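Local coordinates for hypothetical protein APE2540 (Aeropyrum pernix, PDB 1WDV) that probably acts as a trans-editing deacylase that hydrolyses alanyl-tRNA(Pro), clearing mischarging errors of prolyl-tRNA synthetase, at residues Trp8-Met21 with Asn129-Thr143. Residues are numbered along the deposited sequence; the frame is centred on the assembly and turned at random.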
ATOM      1  N   TRP A   8      -0.589 -13.995   6.507  1.00 17.70           N
ATOM      2  CA  TRP A   8       0.414 -13.102   7.053  1.00 15.77           C
ATOM      3  C   TRP A   8      -0.077 -12.534   8.378  1.00 14.50           C
ATOM      4  O   TRP A   8       0.660 -12.468   9.358  1.00 13.85           O
ATOM      5  CB  TRP A   8       0.698 -11.966   6.047  1.00 16.46           C
ATOM      6  CG  TRP A   8       1.857 -11.077   6.411  1.00 18.42           C
ATOM      7  CD1 TRP A   8       3.153 -11.212   5.988  1.00 18.27           C
ATOM      8  CD2 TRP A   8       1.834  -9.936   7.276  1.00 17.93           C
ATOM      9  NE1 TRP A   8       3.936 -10.225   6.540  1.00 20.00           N
ATOM     10  CE2 TRP A   8       3.156  -9.427   7.336  1.00 19.32           C
ATOM     11  CE3 TRP A   8       0.834  -9.291   8.010  1.00 18.73           C
ATOM     12  CZ2 TRP A   8       3.493  -8.306   8.101  1.00 21.31           C
ATOM     13  CZ3 TRP A   8       1.171  -8.170   8.774  1.00 20.67           C
ATOM     14  CH2 TRP A   8       2.496  -7.692   8.811  1.00 23.30           C
ATOM     15  N   ILE A   9      -1.340 -12.114   8.399  1.00 12.25           N
ATOM     16  CA  ILE A   9      -1.950 -11.534   9.579  1.00 13.74           C
ATOM     17  C   ILE A   9      -1.948 -12.512  10.733  1.00 16.01           C
ATOM     18  O   ILE A   9      -1.598 -12.163  11.861  1.00 16.56           O
ATOM     19  CB  ILE A   9      -3.396 -11.117   9.276  1.00 13.12           C
ATOM     20  CG1 ILE A   9      -3.345  -9.985   8.253  1.00 10.72           C
ATOM     21  CG2 ILE A   9      -4.135 -10.681  10.567  1.00 12.93           C
ATOM     22  CD1 ILE A   9      -4.670  -9.681   7.587  1.00 11.93           C
ATOM     23  N   LYS A  10      -2.368 -13.730  10.432  1.00 16.70           N
ATOM     24  CA  LYS A  10      -2.422 -14.775  11.443  1.00 20.57           C
ATOM     25  C   LYS A  10      -1.023 -15.074  12.011  1.00 21.54           C
ATOM     26  O   LYS A  10      -0.844 -15.193  13.239  1.00 21.48           O
ATOM     27  CB  LYS A  10      -3.037 -16.029  10.832  1.00 20.95           C
ATOM     28  CG  LYS A  10      -3.167 -17.190  11.806  1.00 25.63           C
ATOM     29  CD  LYS A  10      -3.787 -18.393  11.124  1.00 30.36           C
ATOM     30  CE  LYS A  10      -3.800 -19.610  12.047  1.00 33.39           C
ATOM     31  NZ  LYS A  10      -4.489 -20.773  11.401  1.00 33.84           N
ATOM     32  N   ALA A  11      -0.031 -15.182  11.127  1.00 22.63           N
ATOM     33  CA  ALA A  11       1.337 -15.469  11.562  1.00 22.19           C
ATOM     34  C   ALA A  11       1.935 -14.395  12.495  1.00 23.82           C
ATOM     35  O   ALA A  11       2.805 -14.697  13.328  1.00 26.14           O
ATOM     36  CB  ALA A  11       2.241 -15.689  10.333  1.00 21.33           C
ATOM     37  N   ARG A  12       1.483 -13.149  12.371  1.00 20.40           N
ATOM     38  CA  ARG A  12       1.980 -12.068  13.213  1.00 20.29           C
ATOM     39  C   ARG A  12       1.051 -11.816  14.412  1.00 21.04           C
ATOM     40  O   ARG A  12       1.349 -10.969  15.262  1.00 22.20           O
ATOM     41  CB  ARG A  12       2.124 -10.750  12.414  1.00 22.53           C
ATOM     42  CG  ARG A  12       3.025 -10.770  11.160  1.00 22.75           C
ATOM     43  CD  ARG A  12       4.443 -11.250  11.412  1.00 27.17           C
ATOM     44  NE  ARG A  12       5.289 -11.004  10.237  1.00 25.40           N
ATOM     45  CZ  ARG A  12       6.070  -9.932  10.078  1.00 25.17           C
ATOM     46  NH1 ARG A  12       6.131  -8.996  11.014  1.00 25.68           N
ATOM     47  NH2 ARG A  12       6.783  -9.778   8.970  1.00 27.01           N
ATOM     48  N   GLY A  13      -0.068 -12.534  14.454  1.00 20.16           N
ATOM     49  CA  GLY A  13      -1.047 -12.402  15.531  1.00 19.61           C
ATOM     50  C   GLY A  13      -1.734 -11.051  15.589  1.00 18.06           C
ATOM     51  O   GLY A  13      -2.116 -10.579  16.659  1.00 21.01           O
ATOM     52  N   LEU A  14      -1.902 -10.418  14.436  1.00 15.67           N
ATOM     53  CA  LEU A  14      -2.505  -9.100  14.398  1.00 15.04           C
ATOM     54  C   LEU A  14      -4.021  -9.157  14.271  1.00 13.19           C
ATOM     55  O   LEU A  14      -4.590 -10.207  13.911  1.00 14.19           O
ATOM     56  CB  LEU A  14      -1.882  -8.301  13.244  1.00 19.12           C
ATOM     57  CG  LEU A  14      -0.370  -8.053  13.435  1.00 20.16           C
ATOM     58  CD1 LEU A  14       0.245  -7.514  12.136  1.00 25.13           C
ATOM     59  CD2 LEU A  14      -0.149  -7.088  14.586  1.00 21.41           C
ATOM     60  N   THR A  15      -4.665  -8.034  14.583  1.00 12.49           N
ATOM     61  CA  THR A  15      -6.122  -7.926  14.542  1.00 12.67           C
ATOM     62  C   THR A  15      -6.673  -7.373  13.227  1.00 11.63           C
ATOM     63  O   THR A  15      -7.880  -7.132  13.116  1.00 12.87           O
ATOM     64  CB  THR A  15      -6.668  -7.043  15.717  1.00 14.97           C
ATOM     65  OG1 THR A  15      -6.256  -5.676  15.563  1.00 16.04           O
ATOM     66  CG2 THR A  15      -6.158  -7.559  17.061  1.00 21.10           C
ATOM     67  N   TRP A  16      -5.801  -7.209  12.233  1.00 10.36           N
ATOM     68  CA  TRP A  16      -6.215  -6.671  10.933  1.00  9.89           C
ATOM     69  C   TRP A  16      -7.273  -7.568  10.299  1.00 10.31           C
ATOM     70  O   TRP A  16      -7.308  -8.770  10.540  1.00 12.35           O
ATOM     71  CB  TRP A  16      -5.016  -6.561   9.994  1.00  8.38           C
ATOM     72  CG  TRP A  16      -3.912  -5.728  10.530  1.00  7.98           C
ATOM     73  CD1 TRP A  16      -3.882  -5.013  11.696  1.00  9.91           C
ATOM     74  CD2 TRP A  16      -2.667  -5.498   9.883  1.00  8.43           C
ATOM     75  NE1 TRP A  16      -2.670  -4.345  11.811  1.00  9.11           N
ATOM     76  CE2 TRP A  16      -1.914  -4.630  10.708  1.00  8.85           C
ATOM     77  CE3 TRP A  16      -2.119  -5.938   8.676  1.00  6.64           C
ATOM     78  CZ2 TRP A  16      -0.627  -4.198  10.367  1.00  9.34           C
ATOM     79  CZ3 TRP A  16      -0.849  -5.511   8.329  1.00  7.77           C
ATOM     80  CH2 TRP A  16      -0.113  -4.655   9.174  1.00  9.73           C
ATOM     81  N   ARG A  17      -8.116  -6.979   9.459  1.00  9.79           N
ATOM     82  CA  ARG A  17      -9.209  -7.724   8.855  1.00 11.25           C
ATOM     83  C   ARG A  17      -9.335  -7.438   7.375  1.00 10.54           C
ATOM     84  O   ARG A  17      -8.943  -6.367   6.921  1.00 11.68           O
ATOM     85  CB  ARG A  17     -10.545  -7.291   9.469  1.00 14.73           C
ATOM     86  CG  ARG A  17     -10.652  -7.293  10.969  1.00 19.80           C
ATOM     87  CD  ARG A  17     -12.123  -7.091  11.359  1.00 20.71           C
ATOM     88  NE  ARG A  17     -12.676  -5.848  10.824  1.00 21.90           N
ATOM     89  CZ  ARG A  17     -13.916  -5.433  11.055  1.00 26.54           C
ATOM     90  NH1 ARG A  17     -14.724  -6.170  11.817  1.00 28.58           N
ATOM     91  NH2 ARG A  17     -14.348  -4.285  10.541  1.00 24.89           N
ATOM     92  N   LEU A  18      -9.894  -8.389   6.628  1.00  8.96           N
ATOM     93  CA  LEU A  18     -10.156  -8.171   5.204  1.00 10.14           C
ATOM     94  C   LEU A  18     -11.649  -7.856   5.061  1.00 11.61           C
ATOM     95  O   LEU A  18     -12.506  -8.611   5.552  1.00 15.51           O
ATOM     96  CB  LEU A  18      -9.821  -9.405   4.358  1.00 16.14           C
ATOM     97  CG  LEU A  18      -8.361  -9.707   4.026  1.00 18.34           C
ATOM     98  CD1 LEU A  18      -8.337 -10.918   3.117  1.00 26.40           C
ATOM     99  CD2 LEU A  18      -7.692  -8.499   3.336  1.00 14.54           C
ATOM    100  N   LEU A  19     -11.965  -6.743   4.415  1.00  9.83           N
ATOM    101  CA  LEU A  19     -13.350  -6.344   4.202  1.00 10.80           C
ATOM    102  C   LEU A  19     -13.610  -6.591   2.732  1.00 10.39           C
ATOM    103  O   LEU A  19     -12.761  -6.308   1.887  1.00 10.65           O
ATOM    104  CB  LEU A  19     -13.551  -4.879   4.561  1.00 11.42           C
ATOM    105  CG  LEU A  19     -13.273  -4.522   6.031  1.00 14.45           C
ATOM    106  CD1 LEU A  19     -13.612  -3.067   6.217  1.00 17.15           C
ATOM    107  CD2 LEU A  19     -14.091  -5.409   7.002  1.00 18.78           C
ATOM    108  N   ILE A  20     -14.784  -7.129   2.415  1.00 10.83           N
ATOM    109  CA  ILE A  20     -15.087  -7.465   1.021  1.00 10.16           C
ATOM    110  C   ILE A  20     -16.121  -6.570   0.379  1.00  9.48           C
ATOM    111  O   ILE A  20     -17.186  -6.364   0.935  1.00  9.98           O
ATOM    112  CB  ILE A  20     -15.622  -8.916   0.953  1.00 11.08           C
ATOM    113  CG1 ILE A  20     -14.699  -9.847   1.744  1.00 12.89           C
ATOM    114  CG2 ILE A  20     -15.758  -9.348  -0.499  1.00 12.73           C
ATOM    115  CD1 ILE A  20     -13.254  -9.824   1.277  1.00 16.04           C
HETATM  116  N   MSE A  21     -15.813  -6.040  -0.799  1.00  8.57           N
HETATM  117  CA  MSE A  21     -16.750  -5.190  -1.532  1.00  9.91           C
HETATM  118  C   MSE A  21     -17.474  -6.120  -2.511  1.00 10.46           C
HETATM  119  O   MSE A  21     -16.853  -6.891  -3.212  1.00 11.56           O
HETATM  120  CB  MSE A  21     -15.973  -4.116  -2.289  1.00 13.20           C
HETATM  121  CG  MSE A  21     -14.967  -3.392  -1.404  1.00 11.73           C
HETATM  122 SE   MSE A  21     -15.874  -2.406  -0.032  1.00 30.95          SE
HETATM  123  CE  MSE A  21     -16.923  -1.619  -1.276  1.00  5.54           C
ATOM    124  N   ASN A 129     -11.484  -7.016  -4.982  1.00 15.41           N
ATOM    125  CA  ASN A 129     -12.652  -6.745  -4.145  1.00 16.11           C
ATOM    126  C   ASN A 129     -12.401  -6.803  -2.638  1.00 13.82           C
ATOM    127  O   ASN A 129     -13.347  -6.820  -1.845  1.00 14.01           O
ATOM    128  CB  ASN A 129     -13.767  -7.738  -4.496  1.00 19.07           C
ATOM    129  CG  ASN A 129     -13.463  -9.150  -4.032  1.00 18.72           C
ATOM    130  OD1 ASN A 129     -12.314  -9.503  -3.770  1.00 21.50           O
ATOM    131  ND2 ASN A 129     -14.497  -9.980  -3.945  1.00 23.21           N
ATOM    132  N   ALA A 130     -11.138  -6.824  -2.223  1.00 12.09           N
ATOM    133  CA  ALA A 130     -10.881  -6.922  -0.797  1.00  9.11           C
ATOM    134  C   ALA A 130     -10.025  -5.775  -0.323  1.00  9.76           C
ATOM    135  O   ALA A 130      -9.057  -5.400  -0.982  1.00 11.42           O
ATOM    136  CB  ALA A 130     -10.169  -8.263  -0.459  1.00  9.88           C
ATOM    137  N   LEU A 131     -10.425  -5.195   0.803  1.00  9.91           N
ATOM    138  CA  LEU A 131      -9.674  -4.127   1.421  1.00 10.34           C
ATOM    139  C   LEU A 131      -9.105  -4.611   2.757  1.00  9.56           C
ATOM    140  O   LEU A 131      -9.775  -5.309   3.519  1.00 12.21           O
ATOM    141  CB  LEU A 131     -10.583  -2.916   1.650  1.00  9.96           C
ATOM    142  CG  LEU A 131     -11.084  -2.296   0.339  1.00 15.56           C
ATOM    143  CD1 LEU A 131     -12.375  -1.526   0.620  1.00 21.46           C
ATOM    144  CD2 LEU A 131     -10.032  -1.362  -0.236  1.00 20.78           C
ATOM    145  N   LEU A 132      -7.859  -4.239   3.047  1.00  7.02           N
ATOM    146  CA  LEU A 132      -7.241  -4.636   4.309  1.00  6.49           C
ATOM    147  C   LEU A 132      -7.387  -3.509   5.319  1.00  5.93           C
ATOM    148  O   LEU A 132      -6.872  -2.407   5.104  1.00  7.38           O
ATOM    149  CB  LEU A 132      -5.745  -4.900   4.105  1.00  8.55           C
ATOM    150  CG  LEU A 132      -4.898  -5.153   5.367  1.00  7.63           C
ATOM    151  CD1 LEU A 132      -5.342  -6.455   6.016  1.00 11.68           C
ATOM    152  CD2 LEU A 132      -3.416  -5.216   4.975  1.00  9.02           C
ATOM    153  N   GLU A 133      -8.095  -3.779   6.414  1.00  5.38           N
ATOM    154  CA  GLU A 133      -8.274  -2.787   7.463  1.00  5.60           C
ATOM    155  C   GLU A 133      -7.090  -2.994   8.402  1.00  7.57           C
ATOM    156  O   GLU A 133      -6.947  -4.084   8.996  1.00  9.07           O
ATOM    157  CB  GLU A 133      -9.574  -3.047   8.210  1.00  9.81           C
ATOM    158  CG  GLU A 133      -9.793  -2.163   9.418  1.00 10.56           C
ATOM    159  CD  GLU A 133     -10.977  -2.686  10.220  1.00 15.30           C
ATOM    160  OE1 GLU A 133     -12.125  -2.372   9.865  1.00 19.15           O
ATOM    161  OE2 GLU A 133     -10.760  -3.460  11.169  1.00 17.02           O
ATOM    162  N   PHE A 134      -6.237  -1.975   8.518  1.00  6.98           N
ATOM    163  CA  PHE A 134      -5.041  -2.091   9.367  1.00  6.72           C
ATOM    164  C   PHE A 134      -4.585  -0.780  10.013  1.00  8.25           C
ATOM    165  O   PHE A 134      -5.045   0.298   9.680  1.00  9.07           O
ATOM    166  CB  PHE A 134      -3.875  -2.677   8.533  1.00  5.74           C
ATOM    167  CG  PHE A 134      -3.261  -1.712   7.531  1.00  5.43           C
ATOM    168  CD1 PHE A 134      -2.111  -0.975   7.858  1.00  5.74           C
ATOM    169  CD2 PHE A 134      -3.805  -1.561   6.247  1.00  5.44           C
ATOM    170  CE1 PHE A 134      -1.528  -0.114   6.925  1.00  5.06           C
ATOM    171  CE2 PHE A 134      -3.228  -0.708   5.305  1.00  5.82           C
ATOM    172  CZ  PHE A 134      -2.079   0.026   5.643  1.00  6.28           C
ATOM    173  N   SER A 135      -3.638  -0.899  10.932  1.00  7.89           N
ATOM    174  CA  SER A 135      -3.084   0.263  11.630  1.00  6.82           C
ATOM    175  C   SER A 135      -1.738   0.597  11.022  1.00  7.23           C
ATOM    176  O   SER A 135      -0.860  -0.250  10.981  1.00  6.97           O
ATOM    177  CB  SER A 135      -2.846  -0.078  13.103  1.00  9.15           C
ATOM    178  OG  SER A 135      -1.857   0.794  13.654  1.00  8.52           O
ATOM    179  N   PRO A 136      -1.553   1.839  10.552  1.00  7.40           N
ATOM    180  CA  PRO A 136      -0.284   2.253   9.963  1.00  6.98           C
ATOM    181  C   PRO A 136       0.878   2.029  10.931  1.00  6.65           C
ATOM    182  O   PRO A 136       1.915   1.489  10.556  1.00  7.85           O
ATOM    183  CB  PRO A 136      -0.508   3.726   9.659  1.00  8.37           C
ATOM    184  CG  PRO A 136      -1.972   3.738   9.240  1.00  7.13           C
ATOM    185  CD  PRO A 136      -2.614   2.835  10.299  1.00  9.33           C
ATOM    186  N   ARG A 137       0.705   2.425  12.184  1.00  8.09           N
ATOM    187  CA  ARG A 137       1.796   2.215  13.130  1.00  7.85           C
ATOM    188  C   ARG A 137       2.146   0.751  13.308  1.00  9.17           C
ATOM    189  O   ARG A 137       3.333   0.411  13.398  1.00  8.47           O
ATOM    190  CB  ARG A 137       1.447   2.813  14.482  1.00  7.03           C
ATOM    191  CG  ARG A 137       1.505   4.295  14.395  1.00 13.95           C
ATOM    192  CD  ARG A 137       1.344   4.924  15.762  1.00 20.63           C
ATOM    193  NE  ARG A 137       1.908   6.261  15.747  1.00 22.07           N
ATOM    194  CZ  ARG A 137       1.448   7.250  16.490  1.00 26.32           C
ATOM    195  NH1 ARG A 137       0.413   7.033  17.304  1.00 28.13           N
ATOM    196  NH2 ARG A 137       2.025   8.443  16.425  1.00 28.38           N
ATOM    197  N   GLU A 138       1.134  -0.110  13.354  1.00  7.61           N
ATOM    198  CA  GLU A 138       1.391  -1.541  13.520  1.00  8.86           C
ATOM    199  C   GLU A 138       2.110  -2.076  12.277  1.00 11.21           C
ATOM    200  O   GLU A 138       2.974  -2.946  12.377  1.00 10.18           O
ATOM    201  CB  GLU A 138       0.091  -2.314  13.764  1.00  9.73           C
ATOM    202  CG  GLU A 138      -0.555  -1.974  15.134  1.00 10.50           C
ATOM    203  CD  GLU A 138      -1.851  -2.746  15.397  1.00 15.64           C
ATOM    204  OE1 GLU A 138      -2.313  -3.509  14.520  1.00 11.89           O
ATOM    205  OE2 GLU A 138      -2.423  -2.575  16.498  1.00 15.84           O
ATOM    206  N   LEU A 139       1.776  -1.522  11.113  1.00  6.35           N
ATOM    207  CA  LEU A 139       2.410  -1.958   9.890  1.00  5.24           C
ATOM    208  C   LEU A 139       3.895  -1.605   9.955  1.00  9.19           C
ATOM    209  O   LEU A 139       4.763  -2.417   9.649  1.00  9.16           O
ATOM    210  CB  LEU A 139       1.759  -1.260   8.685  1.00  6.58           C
ATOM    211  CG  LEU A 139       2.513  -1.468   7.377  1.00  6.30           C
ATOM    212  CD1 LEU A 139       2.434  -2.917   6.985  1.00 11.07           C
ATOM    213  CD2 LEU A 139       1.896  -0.557   6.278  1.00  5.46           C
ATOM    214  N   VAL A 140       4.179  -0.379  10.353  1.00  7.54           N
ATOM    215  CA  VAL A 140       5.562   0.054  10.433  1.00  9.84           C
ATOM    216  C   VAL A 140       6.332  -0.791  11.426  1.00 10.53           C
ATOM    217  O   VAL A 140       7.429  -1.285  11.109  1.00 13.43           O
ATOM    218  CB  VAL A 140       5.638   1.550  10.789  1.00  9.56           C
ATOM    219  CG1 VAL A 140       7.085   1.990  10.992  1.00 10.40           C
ATOM    220  CG2 VAL A 140       5.044   2.367   9.640  1.00  6.81           C
ATOM    221  N   GLU A 141       5.768  -1.008  12.604  1.00 12.35           N
ATOM    222  CA  GLU A 141       6.488  -1.774  13.607  1.00 14.54           C
ATOM    223  C   GLU A 141       6.742  -3.214  13.165  1.00 14.58           C
ATOM    224  O   GLU A 141       7.824  -3.768  13.397  1.00 16.24           O
ATOM    225  CB  GLU A 141       5.745  -1.757  14.938  1.00 15.02           C
ATOM    226  CG  GLU A 141       6.500  -2.498  16.030  1.00 22.47           C
ATOM    227  CD  GLU A 141       5.973  -2.212  17.405  1.00 27.03           C
ATOM    228  OE1 GLU A 141       6.104  -1.048  17.866  1.00 31.20           O
ATOM    229  OE2 GLU A 141       5.434  -3.149  18.028  1.00 25.11           O
ATOM    230  N   ALA A 142       5.761  -3.820  12.514  1.00 13.37           N
ATOM    231  CA  ALA A 142       5.893  -5.208  12.084  1.00 12.81           C
ATOM    232  C   ALA A 142       6.863  -5.446  10.941  1.00 15.88           C
ATOM    233  O   ALA A 142       7.430  -6.530  10.813  1.00 17.54           O
ATOM    234  CB  ALA A 142       4.529  -5.752  11.702  1.00 15.28           C
ATOM    235  N   THR A 143       7.104  -4.418  10.141  1.00 12.90           N
ATOM    236  CA  THR A 143       7.929  -4.583   8.949  1.00 13.02           C
ATOM    237  C   THR A 143       9.252  -3.842   8.922  1.00 13.03           C
ATOM    238  O   THR A 143      10.119  -4.140   8.087  1.00 15.10           O
ATOM    239  CB  THR A 143       7.148  -4.104   7.725  1.00 11.74           C
ATOM    240  OG1 THR A 143       6.845  -2.713   7.907  1.00 10.20           O
ATOM    241  CG2 THR A 143       5.854  -4.885   7.551  1.00 10.54           C
TER
HETATM  242  O   HOH W   1      -3.273  -5.906  15.637  1.00 18.55           O
HETATM  243  O   HOH W   2      -8.498  -4.278  12.057  1.00 19.53           O
HETATM  244  O   HOH W   3     -17.337  -9.728  -4.152  1.00 34.25           O
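Strands 17-20 and 130-134 pair antiparallel, Arg-17 opposite Glu-133 and Leu-19 opposite Leu-131 as hydrogen-bonded pairs, their short axes 4.5 Å apart. Strand 17-20 is an outer strand of a three-stranded antiparallel sheet in this aminoacyl-tRNA editing fold, with 130-134 in the middle and 121-124 on its other side. Met-21 N extends the pairing to Asn-129 O (2.8 Å). Beyond the other end, helix 4-12 is followed by a Schellman motif at Gly-13, and helix 136-143 starts at the N-cap Ser-135.

Trp-16 packs against the end of strand 130-134 and the start of helix 136-143. Phe-134 CB sits over the middle of its indole, a CH-pi contact 3.5 Å from the centroid of the five-membered ring, while Leu-14 CD1 covers the opposite face nearer the rim. Trp-16 CG, anti to the carbonyl carbon (chi1 -57°), carries the ring toward helix 136-143, where Trp-16 CH2 touches Leu-139 CD1 at 3.8 Å. Trp-16 NE1 donates to Glu-138 OE1 (2.9 Å), the carboxylate nearly coplanar with the indole; a water joins this same oxygen to Thr-15 N.

Arg-17 and Glu-133 run side by side, and Arg-17 NH2 meets Glu-133 OE1 on its syn side in a salt bridge of 3.0 Å, with a weak second bond from NE to OE2. Leu-19 and Leu-131 share that sheet face and reach Leu-35 of helix 28-35. On the other face Ile-9 CD1 meets Leu-132 CD1 at 3.7 Å. Near Gly-13, Trp-8 CZ2 lies over the centre of the Arg-12 guanidinium, whose NH1 donates in its own plane to Ala-142 O (2.8 Å, 166° at the hydrogen), approaching from above the carbonyl plane.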